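Local coordinates for DUF3299 domain-containing protein (PDB 4HSP), which is of unknown function but belongs to the DUF3299 family of the OB clan and probably folds as an OB-type beta-barrel, at residues L11-A16 against P47-L52; E56-G61 against W116-F121; Y99-K104 against R136-K141. All blocks are in the same frame, centred on the assembly; numbering follows the deposited sequence.

Contact 1. Residues L11-A16 against P47-L52. With EDO (1,2-ethanediol), chain E; EDO (1,2-ethanediol), chain H; EDO (1,2-ethanediol), chain G.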
loop_
_atom_site.group_PDB
_atom_site.type_symbol
_atom_site.label_atom_id
_atom_site.label_comp_id
_atom_site.label_asym_id
_atom_site.label_seq_id
_atom_site.Cartn_x
_atom_site.Cartn_y
_atom_site.Cartn_z
ATOM N N LEU A 11 -26.325 8.488 10.014
ATOM C CA LEU A 11 -25.803 9.840 9.895
ATOM C C LEU A 11 -26.576 10.615 8.839
ATOM O O LEU A 11 -26.337 11.804 8.669
ATOM C CB LEU A 11 -24.293 9.796 9.581
ATOM C CG LEU A 11 -23.322 9.869 10.768
ATOM C CD1 LEU A 11 -23.599 8.770 11.829
ATOM C CD2 LEU A 11 -21.900 9.839 10.282
ATOM N N ILE A 12 -27.519 9.953 8.158
ATOM C CA ILE A 12 -28.383 10.564 7.155
ATOM C C ILE A 12 -29.780 10.715 7.764
ATOM O O ILE A 12 -30.415 9.703 8.090
ATOM C CB ILE A 12 -28.416 9.803 5.795
ATOM C CG1 ILE A 12 -27.001 9.681 5.173
ATOM C CG2 ILE A 12 -29.356 10.519 4.832
ATOM C CD1 ILE A 12 -26.894 8.754 4.070
ATOM N N PRO A 13 -30.281 11.966 7.934
ATOM C CA PRO A 13 -31.617 12.147 8.511
ATOM C C PRO A 13 -32.726 11.638 7.596
ATOM O O PRO A 13 -32.533 11.482 6.391
ATOM C CB PRO A 13 -31.714 13.663 8.706
ATOM C CG PRO A 13 -30.783 14.227 7.822
ATOM C CD PRO A 13 -29.655 13.270 7.655
ATOM N N ALA A 14 -33.870 11.329 8.199
ATOM C CA ALA A 14 -35.073 10.866 7.520
ATOM C C ALA A 14 -35.501 11.916 6.487
ATOM O O ALA A 14 -35.600 13.107 6.823
ATOM C CB ALA A 14 -36.170 10.637 8.548
ATOM N N GLY A 15 -35.653 11.476 5.237
ATOM C CA GLY A 15 -36.058 12.340 4.134
ATOM C C GLY A 15 -34.917 12.876 3.297
ATOM O O GLY A 15 -35.129 13.256 2.132
ATOM N N ALA A 16 -33.692 12.878 3.869
ATOM C CA ALA A 16 -32.499 13.353 3.170
ATOM C C ALA A 16 -32.067 12.347 2.084
ATOM O O ALA A 16 -32.336 11.147 2.225
ATOM C CB ALA A 16 -31.361 13.604 4.153
ATOM N N PRO A 47 -27.937 17.485 4.735
ATOM C CA PRO A 47 -28.604 17.521 6.066
ATOM C C PRO A 47 -27.979 16.550 7.094
ATOM O O PRO A 47 -27.531 15.458 6.738
ATOM C CB PRO A 47 -30.047 17.127 5.748
ATOM C CG PRO A 47 -30.220 17.442 4.304
ATOM C CD PRO A 47 -28.902 17.144 3.669
ATOM N N VAL A 48 -27.914 16.974 8.366
ATOM C CA VAL A 48 -27.310 16.210 9.471
ATOM C C VAL A 48 -28.356 15.817 10.546
ATOM O O VAL A 48 -29.400 16.474 10.662
ATOM C CB VAL A 48 -26.115 16.982 10.116
ATOM C CG1 VAL A 48 -24.969 17.158 9.127
ATOM C CG2 VAL A 48 -26.550 18.327 10.715
ATOM N N VAL A 49 -28.065 14.731 11.310
ATOM C CA VAL A 49 -28.900 14.218 12.411
ATOM C C VAL A 49 -28.452 14.937 13.672
ATOM O O VAL A 49 -27.441 14.560 14.274
ATOM C CB VAL A 49 -28.836 12.673 12.555
ATOM C CG1 VAL A 49 -29.749 12.174 13.670
ATOM C CG2 VAL A 49 -29.172 11.985 11.236
ATOM N N LYS A 50 -29.200 15.990 14.054
ATOM C CA LYS A 50 -28.901 16.837 15.207
ATOM C C LYS A 50 -28.981 16.094 16.560
ATOM O O LYS A 50 -28.358 16.550 17.519
ATOM C CB LYS A 50 -29.851 18.046 15.232
ATOM C CG LYS A 50 -29.636 19.052 14.091
ATOM C CD LYS A 50 -30.678 20.169 14.204
ATOM C CE LYS A 50 -30.650 21.176 13.078
ATOM N NZ LYS A 50 -31.678 22.235 13.284
ATOM N N ALA A 51 -29.713 14.954 16.641
ATOM C CA ALA A 51 -29.852 14.174 17.888
ATOM C C ALA A 51 -28.564 13.414 18.254
ATOM O O ALA A 51 -28.483 12.792 19.317
ATOM C CB ALA A 51 -31.014 13.194 17.776
ATOM N N LEU A 52 -27.571 13.468 17.378
ATOM C CA LEU A 52 -26.303 12.793 17.587
ATOM C C LEU A 52 -25.320 13.677 18.346
ATOM O O LEU A 52 -24.300 13.173 18.802
ATOM C CB LEU A 52 -25.694 12.366 16.218
ATOM C CG LEU A 52 -26.452 11.280 15.402
ATOM C CD1 LEU A 52 -25.741 10.970 14.104
ATOM C CD2 LEU A 52 -26.695 9.984 16.209
HETATM C C1 EDO E . -33.925 13.359 11.494
HETATM O O1 EDO E . -33.769 11.922 11.491
HETATM C C2 EDO E . -32.694 14.053 12.183
HETATM O O2 EDO E . -32.687 15.485 12.077
HETATM C C1 EDO H . -35.318 6.851 5.986
HETATM O O1 EDO H . -34.692 7.364 7.171
HETATM C C2 EDO H . -35.966 7.973 5.111
HETATM O O2 EDO H . -34.990 8.655 4.316
HETATM C C1 EDO G . -31.567 6.115 9.634
HETATM O O1 EDO G . -30.969 4.856 9.963
HETATM C C2 EDO G . -31.365 7.173 10.766
HETATM O O2 EDO G . -31.680 8.482 10.283
#
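Apolar packing carries this meeting of two loops, one leading into helix 26-34 and the other coming out of it. The rings of Pro13 and Pro47 cross at about a right angle, Pro13 CG resting 3.6 Å from Pro47 CB, while the methyl of Ala16 approaches the Pro47 ring, its CB 4.0 Å from Pro47 CG. Val49 places CG1 anti to its backbone N (chi1 -178°), which leaves CG2 beside that nitrogen and 3.5 Å from Pro13 N, pressed against the start of the proline ring. Further along, Leu11 and Leu52 meet tip to tip, CD1 to CD1 at 3.8 Å, again crossing almost squarely.

No hydrogen bond joins the two segments; each holds its own shape. A type II turn runs from Pro13 to Ala16, closed by Ala16 N to Pro13 O at 3.1 Å, and Gly15 suits its third position because phi there is positive (97°). Between the loops, Tyr135 OH bonds both Leu11 O and Val49 N, and Asn95 ND2 donates to Pro47 O. Ethanediols, probably from the crystallisation liquor, bind the outer turn: one donates to Ile12 O and another accepts from Gly15 N at 3.0 Å.

The direct contact is thus van der Waals packing of prolines, Ala16, Val49 and two leucines, while three backbone groups, Leu11 O, Val49 N and Pro47 O, find partners in Tyr135 and Asn95.

Contact 2. Residues E56-G61 against W116-F121. With SO4 (sulfate ion), chain B.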
loop_
_atom_site.group_PDB
_atom_site.type_symbol
_atom_site.label_atom_id
_atom_site.label_comp_id
_atom_site.label_asym_id
_atom_site.label_seq_id
_atom_site.Cartn_x
_atom_site.Cartn_y
_atom_site.Cartn_z
ATOM N N GLU A 56 -21.291 9.785 22.977
ATOM C CA GLU A 56 -20.075 8.974 22.908
ATOM C C GLU A 56 -20.385 7.951 21.829
ATOM O O GLU A 56 -21.290 7.142 22.006
ATOM C CB GLU A 56 -19.757 8.336 24.287
ATOM C CG GLU A 56 -18.280 8.241 24.646
ATOM C CD GLU A 56 -17.500 9.546 24.714
ATOM O OE1 GLU A 56 -18.092 10.591 25.078
ATOM O OE2 GLU A 56 -16.281 9.512 24.424
ATOM N N ALA A 57 -19.751 8.051 20.669
ATOM C CA ALA A 57 -20.083 7.166 19.537
ATOM C C ALA A 57 -18.907 6.316 19.065
ATOM O O ALA A 57 -17.769 6.570 19.434
ATOM C CB ALA A 57 -20.628 7.985 18.373
ATOM N N LYS A 58 -19.204 5.298 18.256
ATOM C CA LYS A 58 -18.247 4.353 17.675
ATOM C C LYS A 58 -18.685 4.112 16.224
ATOM O O LYS A 58 -19.826 3.727 15.955
ATOM C CB LYS A 58 -18.231 3.074 18.525
ATOM C CG LYS A 58 -17.379 1.927 18.025
ATOM C CD LYS A 58 -17.830 0.661 18.745
ATOM C CE LYS A 58 -16.890 -0.497 18.573
ATOM N NZ LYS A 58 -17.434 -1.712 19.225
ATOM N N LEU A 59 -17.808 4.398 15.293
ATOM C CA LEU A 59 -18.141 4.269 13.880
ATOM C C LEU A 59 -17.002 3.595 13.107
ATOM O O LEU A 59 -15.835 3.880 13.412
ATOM C CB LEU A 59 -18.384 5.701 13.372
ATOM C CG LEU A 59 -19.026 5.971 12.026
ATOM C CD1 LEU A 59 -20.401 5.306 11.878
ATOM C CD2 LEU A 59 -19.158 7.474 11.845
ATOM N N PRO A 60 -17.292 2.672 12.139
ATOM C CA PRO A 60 -16.189 2.071 11.352
ATOM C C PRO A 60 -15.906 2.891 10.089
ATOM O O PRO A 60 -16.783 3.603 9.589
ATOM C CB PRO A 60 -16.742 0.691 11.009
ATOM C CG PRO A 60 -18.242 0.941 10.864
ATOM C CD PRO A 60 -18.605 2.171 11.663
ATOM N N GLY A 61 -14.702 2.788 9.558
ATOM C CA GLY A 61 -14.379 3.517 8.338
ATOM C C GLY A 61 -12.918 3.530 7.943
ATOM O O GLY A 61 -12.096 2.853 8.551
ATOM N N TRP A 116 -12.038 1.249 13.700
ATOM C CA TRP A 116 -13.090 1.646 14.628
ATOM C C TRP A 116 -12.615 2.959 15.272
ATOM O O TRP A 116 -11.517 3.000 15.826
ATOM C CB TRP A 116 -13.367 0.572 15.716
ATOM C CG TRP A 116 -14.123 -0.622 15.229
ATOM C CD1 TRP A 116 -13.632 -1.879 15.008
ATOM C CD2 TRP A 116 -15.497 -0.649 14.826
ATOM N NE1 TRP A 116 -14.601 -2.672 14.440
ATOM C CE2 TRP A 116 -15.761 -1.945 14.324
ATOM C CE3 TRP A 116 -16.535 0.300 14.834
ATOM C CZ2 TRP A 116 -17.029 -2.326 13.876
ATOM C CZ3 TRP A 116 -17.788 -0.074 14.376
ATOM C CH2 TRP A 116 -18.019 -1.361 13.871
ATOM N N VAL A 117 -13.388 4.038 15.123
ATOM C CA VAL A 117 -13.085 5.320 15.771
ATOM C C VAL A 117 -14.159 5.557 16.870
ATOM O O VAL A 117 -15.340 5.701 16.553
ATOM C CB VAL A 117 -12.981 6.530 14.797
ATOM C CG1 VAL A 117 -12.714 7.810 15.575
ATOM C CG2 VAL A 117 -11.914 6.316 13.727
ATOM N N GLU A 118 -13.739 5.589 18.131
ATOM C CA GLU A 118 -14.585 5.860 19.300
ATOM C C GLU A 118 -14.234 7.202 19.876
ATOM O O GLU A 118 -13.047 7.514 19.996
ATOM C CB GLU A 118 -14.369 4.794 20.404
ATOM C CG GLU A 118 -14.537 3.354 19.947
ATOM C CD GLU A 118 -14.228 2.292 20.983
ATOM O OE1 GLU A 118 -14.312 2.601 22.194
ATOM O OE2 GLU A 118 -13.930 1.142 20.586
ATOM N N GLY A 119 -15.231 7.943 20.338
ATOM C CA GLY A 119 -14.992 9.225 21.000
ATOM C C GLY A 119 -16.210 10.108 21.116
ATOM O O GLY A 119 -17.309 9.675 20.813
ATOM N N THR A 120 -16.028 11.348 21.570
ATOM C CA THR A 120 -17.113 12.327 21.705
ATOM C C THR A 120 -17.493 12.786 20.303
ATOM O O THR A 120 -16.634 13.219 19.525
ATOM C CB THR A 120 -16.697 13.484 22.642
ATOM O OG1 THR A 120 -16.217 12.927 23.870
ATOM C CG2 THR A 120 -17.846 14.462 22.915
ATOM N N PHE A 121 -18.782 12.663 19.989
ATOM C CA PHE A 121 -19.365 12.954 18.695
ATOM C C PHE A 121 -20.131 14.263 18.717
ATOM O O PHE A 121 -21.049 14.421 19.503
ATOM C CB PHE A 121 -20.281 11.783 18.295
ATOM C CG PHE A 121 -20.687 11.746 16.845
ATOM C CD1 PHE A 121 -19.837 11.223 15.884
ATOM C CD2 PHE A 121 -21.920 12.228 16.439
ATOM C CE1 PHE A 121 -20.229 11.154 14.545
ATOM C CE2 PHE A 121 -22.292 12.199 15.092
ATOM C CZ PHE A 121 -21.458 11.639 14.159
HETATM S S SO4 B . -24.136 9.723 25.891
HETATM O O1 SO4 B . -23.027 9.077 26.601
HETATM O O2 SO4 B . -23.985 9.343 24.499
HETATM O O3 SO4 B . -25.449 9.239 26.333
HETATM O O4 SO4 B . -24.035 11.174 26.074
#
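Trp116 lays its six-membered ring between Pro60 and Lys58, residues two apart on the same strand. Pro60 CB sits over one face, 3.8 Å from the ring centroid, in a CH-pi contact; a proline suits this place because in a non-hydrogen-bonded pair with Trp116 it needs no N-H toward that strand. Over the opposite face runs the fully extended Lys58, CG anti to the backbone N (chi1 175°), which sets CE at 4.2 Å from the centroid and carries NZ on to a cation-pi position 5.0 Å from it, 12° off the ring normal. Lys58 also lies alongside Glu118, CG to CG at 3.7 Å. His26 and Leu23 of the second subunit pack on this Trp116, Lys58 and Pro60 end, His26 meeting the Trp116 ring edge-to-face.

On the other side Ala57 CB, a single small methyl, meets Phe121 CB at 3.8 Å; Leu59 and Val117 point the same way, toward the probable barrel interior, where Val117 meets Phe77, Leu79 and Val100. Four backbone bonds hold the strands: Ala57 pairs with Gly119, and Leu59 with Val117, where Val117 N to Leu59 O is straightest (3.0 Å, 179°). Beyond Gly119, where this chain turns a corner, Glu56 bends at chi2 so that OE1 comes within 3.2 Å of Thr120 OG1.

The antiparallel pairing is consistent with beta1 and beta4 of an OB fold.

Contact 3. Residues Y99-K104 against R136-K141. With EDO (1,2-ethanediol), chain J.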
loop_
_atom_site.group_PDB
_atom_site.type_symbol
_atom_site.label_atom_id
_atom_site.label_comp_id
_atom_site.label_asym_id
_atom_site.label_seq_id
_atom_site.Cartn_x
_atom_site.Cartn_y
_atom_site.Cartn_z
ATOM N N TYR A 99 -14.873 14.624 10.682
ATOM C CA TYR A 99 -13.562 15.235 10.907
ATOM C C TYR A 99 -13.122 14.782 12.308
ATOM O O TYR A 99 -13.777 15.109 13.302
ATOM C CB TYR A 99 -13.649 16.765 10.791
ATOM C CG TYR A 99 -12.327 17.503 10.807
ATOM C CD1 TYR A 99 -11.666 17.770 12.006
ATOM C CD2 TYR A 99 -11.798 18.050 9.635
ATOM C CE1 TYR A 99 -10.464 18.483 12.030
ATOM C CE2 TYR A 99 -10.610 18.785 9.649
ATOM C CZ TYR A 99 -9.940 18.993 10.848
ATOM O OH TYR A 99 -8.767 19.719 10.851
ATOM N N VAL A 100 -12.065 13.961 12.377
ATOM C CA VAL A 100 -11.563 13.384 13.629
ATOM C C VAL A 100 -10.223 14.028 14.020
ATOM O O VAL A 100 -9.386 14.255 13.156
ATOM C CB VAL A 100 -11.424 11.837 13.519
ATOM C CG1 VAL A 100 -11.107 11.194 14.863
ATOM C CG2 VAL A 100 -12.652 11.208 12.901
ATOM N N LYS A 101 -10.062 14.330 15.337
ATOM C CA LYS A 101 -8.858 14.805 16.046
ATOM C C LYS A 101 -8.526 13.744 17.108
ATOM O O LYS A 101 -9.426 13.337 17.850
ATOM C CB LYS A 101 -9.050 16.203 16.698
ATOM C CG LYS A 101 -9.116 17.360 15.706
ATOM C CD LYS A 101 -9.023 18.720 16.394
ATOM C CE LYS A 101 -9.363 19.863 15.452
ATOM N NZ LYS A 101 -9.163 21.207 16.073
ATOM N N THR A 102 -7.284 13.238 17.128
ATOM C CA THR A 102 -6.870 12.223 18.111
ATOM C C THR A 102 -5.496 12.587 18.757
ATOM O O THR A 102 -4.562 13.006 18.063
ATOM C CB THR A 102 -6.874 10.793 17.500
ATOM O OG1 THR A 102 -6.557 9.838 18.517
ATOM C CG2 THR A 102 -5.919 10.619 16.328
ATOM N N ALA A 103 -5.395 12.421 20.078
ATOM C CA ALA A 103 -4.144 12.644 20.807
ATOM C C ALA A 103 -3.207 11.441 20.585
ATOM O O ALA A 103 -2.006 11.623 20.387
ATOM C CB ALA A 103 -4.413 12.868 22.288
ATOM N N LYS A 104 -3.773 10.216 20.596
ATOM C CA LYS A 104 -3.085 8.953 20.298
ATOM C C LYS A 104 -3.170 8.772 18.779
ATOM O O LYS A 104 -4.219 8.338 18.254
ATOM C CB LYS A 104 -3.725 7.745 21.046
ATOM C CG LYS A 104 -3.845 7.849 22.562
ATOM C CD LYS A 104 -4.822 6.795 23.104
ATOM C CE LYS A 104 -4.755 6.677 24.610
ATOM N NZ LYS A 104 -5.664 5.620 25.122
ATOM N N ARG A 136 -18.041 16.010 13.633
ATOM C CA ARG A 136 -16.712 16.045 14.235
ATOM C C ARG A 136 -16.622 15.002 15.358
ATOM O O ARG A 136 -17.630 14.633 15.973
ATOM C CB ARG A 136 -16.362 17.448 14.779
ATOM C CG ARG A 136 -16.217 18.545 13.749
ATOM C CD ARG A 136 -16.001 19.860 14.438
ATOM N NE ARG A 136 -14.582 20.211 14.495
ATOM C CZ ARG A 136 -14.060 21.312 13.962
ATOM N NH1 ARG A 136 -14.840 22.195 13.344
ATOM N NH2 ARG A 136 -12.757 21.543 14.052
HETATM N N MSE A 137 -15.405 14.552 15.635
HETATM C CA MSE A 137 -15.131 13.581 16.683
HETATM C C MSE A 137 -13.747 13.818 17.293
HETATM O O MSE A 137 -12.759 14.043 16.589
HETATM C CB MSE A 137 -15.241 12.165 16.117
HETATM C CG MSE A 137 -15.144 11.040 17.121
HETATM SE SE MSE A 137 -16.094 9.482 16.382
HETATM C CE MSE A 137 -17.313 9.326 17.735
ATOM N N GLN A 138 -13.707 13.801 18.614
ATOM C CA GLN A 138 -12.501 13.856 19.409
ATOM C C GLN A 138 -12.335 12.424 19.859
ATOM O O GLN A 138 -13.056 11.965 20.746
ATOM C CB GLN A 138 -12.643 14.871 20.557
ATOM C CG GLN A 138 -11.367 15.080 21.367
ATOM C CD GLN A 138 -10.217 15.642 20.558
ATOM O OE1 GLN A 138 -10.356 16.645 19.850
ATOM N NE2 GLN A 138 -9.049 15.010 20.666
ATOM N N ALA A 139 -11.514 11.675 19.138
ATOM C CA ALA A 139 -11.338 10.258 19.387
ATOM C C ALA A 139 -10.570 9.941 20.688
ATOM O O ALA A 139 -9.544 10.561 20.992
ATOM C CB ALA A 139 -10.646 9.601 18.207
ATOM N N SER A 140 -11.094 8.939 21.427
ATOM C CA SER A 140 -10.550 8.309 22.634
ATOM C C SER A 140 -9.737 7.081 22.225
ATOM O O SER A 140 -8.768 6.713 22.902
ATOM C CB SER A 140 -11.678 7.850 23.569
ATOM O OG SER A 140 -12.783 8.736 23.658
ATOM N N LYS A 141 -10.184 6.413 21.133
ATOM C CA LYS A 141 -9.604 5.182 20.619
ATOM C C LYS A 141 -9.801 5.057 19.111
ATOM O O LYS A 141 -10.890 5.315 18.582
ATOM C CB LYS A 141 -10.269 4.001 21.331
ATOM C CG LYS A 141 -9.505 2.693 21.345
ATOM C CD LYS A 141 -10.439 1.592 21.861
ATOM C CE LYS A 141 -9.748 0.368 22.407
ATOM N NZ LYS A 141 -10.687 -0.785 22.486
HETATM C C1 EDO J . -12.660 18.348 16.556
HETATM O O1 EDO J . -12.971 17.671 15.329
HETATM C C2 EDO J . -13.196 17.594 17.813
HETATM O O2 EDO J . -14.519 18.033 18.125
#
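Two strands run parallel here, as expected for the third and fifth strands of the probable OB-fold barrel, and three long side chains, Lys101, Arg136 and Tyr99, have the most surface buried between them. All three leave from one side of the sheet. Lys101 sets CG anti to its carbonyl carbon (chi1 -72°) and then stretches out straight, side by side with Arg136 and pointing the same way. The like charges end up close, Lys101 NZ 4.1 Å from Arg136 NH2, a repulsion perhaps eased by the weak links of Arg136 NH1 to Glu124, a long ion pair, and to Asn125 O. Arg136 bends at chi3 (98°), and its NE donates 3.1 Å to O1 of an ethanediol, probably from the crystallisation liquor, which touches both chains. Tyr99 extends with CG anti to the backbone N, its CB 4.3 Å from Arg136 CG and its hydroxyl bonded to Glu76 on the neighbouring strand 73-80. Gln138, on the same side, curls back at chi2 and brings OE1 within 3.4 Å of Lys101 CB.

In the parallel ladder Lys101 bonds on both sides of Gln138: its N donates to Met137 O at 3.0 Å and its O accepts from Ala139 N at 3.0 Å, while Tyr99 O takes Met137 N. The opposite side is largely apolar: Val100 CG1 touches Ala139 CB at 3.7 Å, and Met137, present as selenomethionine, leans toward Ala57 and Val117. Where strand 99-102 gives way to a corner, Thr102 OG1 donates to Lys104 O at 2.8 Å.

Overall arrangement
Contact 2 is the buried one, contact 3 is partly buried, and contact 1 lies at the surface, where loops rather than strands meet. Contacts 2 and 3 belong to the same curled sheet: their centres are 8 Å apart, and strand 132-144 of contact 3 borders the 115-118 and 120-122 strands of contact 2, with Glu118 probably hydrogen-bonded to Ser140 and Lys141. Both rely on backbone ladders, one antiparallel and one parallel, whereas contact 1 has no hydrogen bond between its segments and rests on van der Waals packing. Contact 1 still reaches the barrel, since Leu11 packs on Leu59 and Phe121, and Leu52 on Phe121; from contact 3 it stays about 7 Å away at the nearest atoms.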